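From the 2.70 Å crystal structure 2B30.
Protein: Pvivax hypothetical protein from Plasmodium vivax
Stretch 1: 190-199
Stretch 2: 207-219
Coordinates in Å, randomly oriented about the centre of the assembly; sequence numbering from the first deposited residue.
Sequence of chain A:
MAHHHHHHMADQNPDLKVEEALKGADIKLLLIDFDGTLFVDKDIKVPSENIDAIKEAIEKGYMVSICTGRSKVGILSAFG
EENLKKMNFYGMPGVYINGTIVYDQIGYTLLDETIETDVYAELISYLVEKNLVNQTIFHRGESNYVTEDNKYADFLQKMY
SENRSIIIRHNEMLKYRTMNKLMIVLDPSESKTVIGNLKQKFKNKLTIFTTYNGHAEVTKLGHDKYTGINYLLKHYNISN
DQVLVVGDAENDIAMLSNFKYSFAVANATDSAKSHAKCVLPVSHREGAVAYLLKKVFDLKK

Stretch 1, residues 190-199: ESKTVIGNLK
Stretch 2, residues 207-219: TIFTTYNGHAEVT

A helix packs against one face of a β-hairpin through a small apolar core, closed at the turn end by a single hydrogen bond. Glu 190 is the N-cap, and residues 191-199 are helical. Strands 207-210 and 216-219 pair antiparallel: Phe 209 N to Glu 217 O is 3.0 Å and Thr 207 N to Thr 219 O is 2.9 Å. A type I turn from Thr 211 to Gly 214 joins them. The helix runs antiparallel to the first strand (164°, axes 9.9 Å apart) and nearly parallel to the second (17°, 10.5 Å). The register places Ser 191 beside Gly 214 (CA-CA 5.5 Å), Ile 195 beside Ala 216 (6.8 Å) and Lys 199 beside Ile 208 (6.8 Å).

At the turn, Ser 191 (chi1 m) donates from OG to Gly 214 O at 2.6 Å, a bond within reach of its short side chain, whose CA-to-CB bond points toward the hairpin. Gly 214 has phi/psi 75/21, favouring glycine; a CB there would lie 2.6 Å from Ser 191 OG.

One helical turn on, the CA-to-CB bond of buried Ile 195 (m, t) points toward the hairpin. Its CG1 lies 4.0 Å from Ala 216 CB, its CG2 4.3 Å from Ile 208 CG2, and its CD1 3.6 Å from Thr 210 OG1. The methyl of buried Ala 216 offers compact apolar surface to both Ile 195 and Leu 198. Ile 208 (chi1 m, chi2 116°) and Thr 210 (chi1 m) alternate with Phe 209, which points away, so both CA-to-CB bonds face the helix; Ile 208 has the largest covered area. Leu 198 (t, p) extends the core: CD2 is 4.2 Å from Ala 216 CB and 4.3 Å from Val 218 CG2.

Lys 199 (m, t, t, t) suits the border: its extended aliphatic chain brings CE within 3.5 Å of Ile 208 O. Altogether 395 Å² is buried.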

# COMPACT_ATOMS: atom_id res chain seq x y z
N GLU A 190 17.91 17.79 15.60
CA GLU A 190 16.51 18.19 15.54
C GLU A 190 15.67 17.34 14.57
O GLU A 190 14.59 17.76 14.17
CB GLU A 190 16.42 19.69 15.17
CG GLU A 190 17.35 20.13 14.02
CD GLU A 190 16.89 21.39 13.28
OE1 GLU A 190 16.23 22.25 13.91
OE2 GLU A 190 17.20 21.52 12.07
N SER A 191 16.14 16.15 14.21
CA SER A 191 15.34 15.24 13.36
C SER A 191 14.04 14.83 14.06
O SER A 191 12.94 15.22 13.64
CB SER A 191 16.12 13.99 12.99
OG SER A 191 17.08 14.29 12.01
N LYS A 192 14.18 14.07 15.14
CA LYS A 192 13.04 13.62 15.92
C LYS A 192 12.04 14.78 16.14
O LYS A 192 10.83 14.60 15.91
CB LYS A 192 13.49 13.03 17.26
CG LYS A 192 14.16 11.66 17.15
N THR A 193 12.54 15.95 16.55
CA THR A 193 11.67 17.09 16.89
C THR A 193 10.94 17.68 15.68
O THR A 193 9.72 17.82 15.70
CB THR A 193 12.48 18.25 17.55
OG1 THR A 193 13.46 17.72 18.45
CG2 THR A 193 11.54 19.19 18.30
N VAL A 194 11.70 18.01 14.65
CA VAL A 194 11.14 18.67 13.47
C VAL A 194 10.23 17.75 12.67
O VAL A 194 9.17 18.19 12.21
CB VAL A 194 12.25 19.24 12.54
CG1 VAL A 194 11.67 19.71 11.20
CG2 VAL A 194 12.98 20.39 13.24
N ILE A 195 10.62 16.49 12.49
CA ILE A 195 9.78 15.56 11.74
C ILE A 195 8.50 15.25 12.50
O ILE A 195 7.42 15.19 11.91
CB ILE A 195 10.51 14.27 11.39
CG1 ILE A 195 11.65 14.58 10.42
CG2 ILE A 195 9.54 13.27 10.76
CD1 ILE A 195 12.67 13.47 10.29
N GLY A 196 8.62 15.08 13.82
CA GLY A 196 7.45 14.94 14.69
C GLY A 196 6.39 15.99 14.41
O GLY A 196 5.26 15.65 14.06
N ASN A 197 6.75 17.26 14.54
CA ASN A 197 5.81 18.37 14.29
C ASN A 197 5.34 18.42 12.84
O ASN A 197 4.22 18.88 12.56
CB ASN A 197 6.45 19.72 14.65
CG ASN A 197 7.10 19.71 16.01
OD1 ASN A 197 6.52 19.25 16.99
ND2 ASN A 197 8.33 20.21 16.08
N LEU A 198 6.20 17.98 11.93
CA LEU A 198 5.85 17.91 10.51
C LEU A 198 4.80 16.80 10.27
O LEU A 198 3.79 17.02 9.59
CB LEU A 198 7.11 17.66 9.67
CG LEU A 198 7.05 17.87 8.15
CD1 LEU A 198 6.63 19.29 7.78
CD2 LEU A 198 8.42 17.55 7.55
N LYS A 199 5.03 15.64 10.87
CA LYS A 199 4.11 14.51 10.73
C LYS A 199 2.72 14.74 11.33
O LYS A 199 1.80 14.00 11.00
CB LYS A 199 4.72 13.22 11.31
CG LYS A 199 5.80 12.59 10.44
CD LYS A 199 6.03 11.15 10.84
CE LYS A 199 7.13 10.50 10.02
NZ LYS A 199 7.38 9.10 10.46
N THR A 207 2.94 12.21 2.36
CA THR A 207 3.82 11.11 2.71
C THR A 207 5.14 11.69 3.22
O THR A 207 5.83 12.43 2.50
CB THR A 207 4.09 10.28 1.45
OG1 THR A 207 2.85 9.77 0.96
CG2 THR A 207 5.06 9.14 1.71
N ILE A 208 5.50 11.39 4.46
CA ILE A 208 6.76 11.86 5.02
C ILE A 208 7.60 10.68 5.49
O ILE A 208 7.32 10.09 6.53
CB ILE A 208 6.56 12.83 6.21
CG1 ILE A 208 5.74 14.06 5.80
CG2 ILE A 208 7.90 13.28 6.78
CD1 ILE A 208 4.40 14.18 6.52
N PHE A 209 8.63 10.34 4.72
CA PHE A 209 9.59 9.33 5.13
C PHE A 209 10.80 9.99 5.78
O PHE A 209 11.10 11.16 5.52
CB PHE A 209 10.04 8.47 3.95
CG PHE A 209 8.97 7.51 3.46
CD1 PHE A 209 8.44 6.54 4.30
CD2 PHE A 209 8.52 7.57 2.14
CE1 PHE A 209 7.47 5.64 3.84
CE2 PHE A 209 7.55 6.68 1.67
CZ PHE A 209 7.03 5.72 2.52
N THR A 210 11.48 9.22 6.62
CA THR A 210 12.70 9.65 7.29
C THR A 210 13.87 8.88 6.69
O THR A 210 13.86 7.65 6.67
CB THR A 210 12.61 9.39 8.80
OG1 THR A 210 11.55 10.18 9.34
CG2 THR A 210 13.90 9.77 9.50
N THR A 211 14.87 9.62 6.21
CA THR A 211 16.07 9.03 5.58
C THR A 211 16.88 8.31 6.65
O THR A 211 16.67 8.53 7.85
CB THR A 211 16.94 10.13 4.89
OG1 THR A 211 16.16 10.80 3.89
CG2 THR A 211 18.17 9.56 4.19
N TYR A 212 17.78 7.44 6.21
CA TYR A 212 18.75 6.80 7.09
C TYR A 212 19.55 7.79 7.96
O TYR A 212 19.94 7.44 9.08
CB TYR A 212 19.72 5.93 6.28
CG TYR A 212 20.80 5.29 7.12
CD1 TYR A 212 20.50 4.21 7.96
CD2 TYR A 212 22.10 5.77 7.09
CE1 TYR A 212 21.49 3.62 8.73
CE2 TYR A 212 23.09 5.19 7.85
CZ TYR A 212 22.78 4.11 8.67
OH TYR A 212 23.77 3.55 9.44
N ASN A 213 19.79 9.00 7.46
CA ASN A 213 20.48 10.06 8.20
C ASN A 213 19.54 11.06 8.89
O ASN A 213 19.95 12.17 9.26
CB ASN A 213 21.43 10.82 7.26
CG ASN A 213 22.68 10.03 6.92
OD1 ASN A 213 22.79 8.84 7.21
ND2 ASN A 213 23.65 10.71 6.31
N GLY A 214 18.27 10.67 9.06
CA GLY A 214 17.30 11.49 9.79
C GLY A 214 16.78 12.71 9.05
O GLY A 214 16.27 13.64 9.67
N HIS A 215 16.90 12.70 7.72
CA HIS A 215 16.35 13.77 6.87
C HIS A 215 14.90 13.42 6.50
O HIS A 215 14.52 12.25 6.54
CB HIS A 215 17.20 13.96 5.61
CG HIS A 215 18.67 14.09 5.87
ND1 HIS A 215 19.22 15.15 6.57
CD2 HIS A 215 19.71 13.30 5.51
CE1 HIS A 215 20.53 15.00 6.64
NE2 HIS A 215 20.86 13.88 6.00
N ALA A 216 14.11 14.43 6.16
CA ALA A 216 12.70 14.21 5.78
C ALA A 216 12.52 14.25 4.26
O ALA A 216 12.84 15.24 3.64
CB ALA A 216 11.79 15.23 6.44
N GLU A 217 12.01 13.17 3.68
CA GLU A 217 11.60 13.15 2.28
C GLU A 217 10.09 13.29 2.23
O GLU A 217 9.37 12.42 2.73
CB GLU A 217 12.03 11.84 1.61
CG GLU A 217 13.47 11.83 1.14
CD GLU A 217 13.83 10.57 0.34
OE1 GLU A 217 13.36 9.45 0.68
OE2 GLU A 217 14.59 10.71 -0.65
N VAL A 218 9.61 14.38 1.64
CA VAL A 218 8.18 14.71 1.58
C VAL A 218 7.62 14.52 0.17
O VAL A 218 8.03 15.20 -0.75
CB VAL A 218 7.96 16.17 1.99
CG1 VAL A 218 6.49 16.53 1.96
CG2 VAL A 218 8.54 16.41 3.36
N THR A 219 6.67 13.59 0.02
CA THR A 219 6.01 13.34 -1.28
C THR A 219 4.49 13.37 -1.13
O THR A 219 3.97 13.46 -0.01
CB THR A 219 6.42 11.98 -1.87
OG1 THR A 219 6.40 10.97 -0.86
CG2 THR A 219 7.82 12.06 -2.47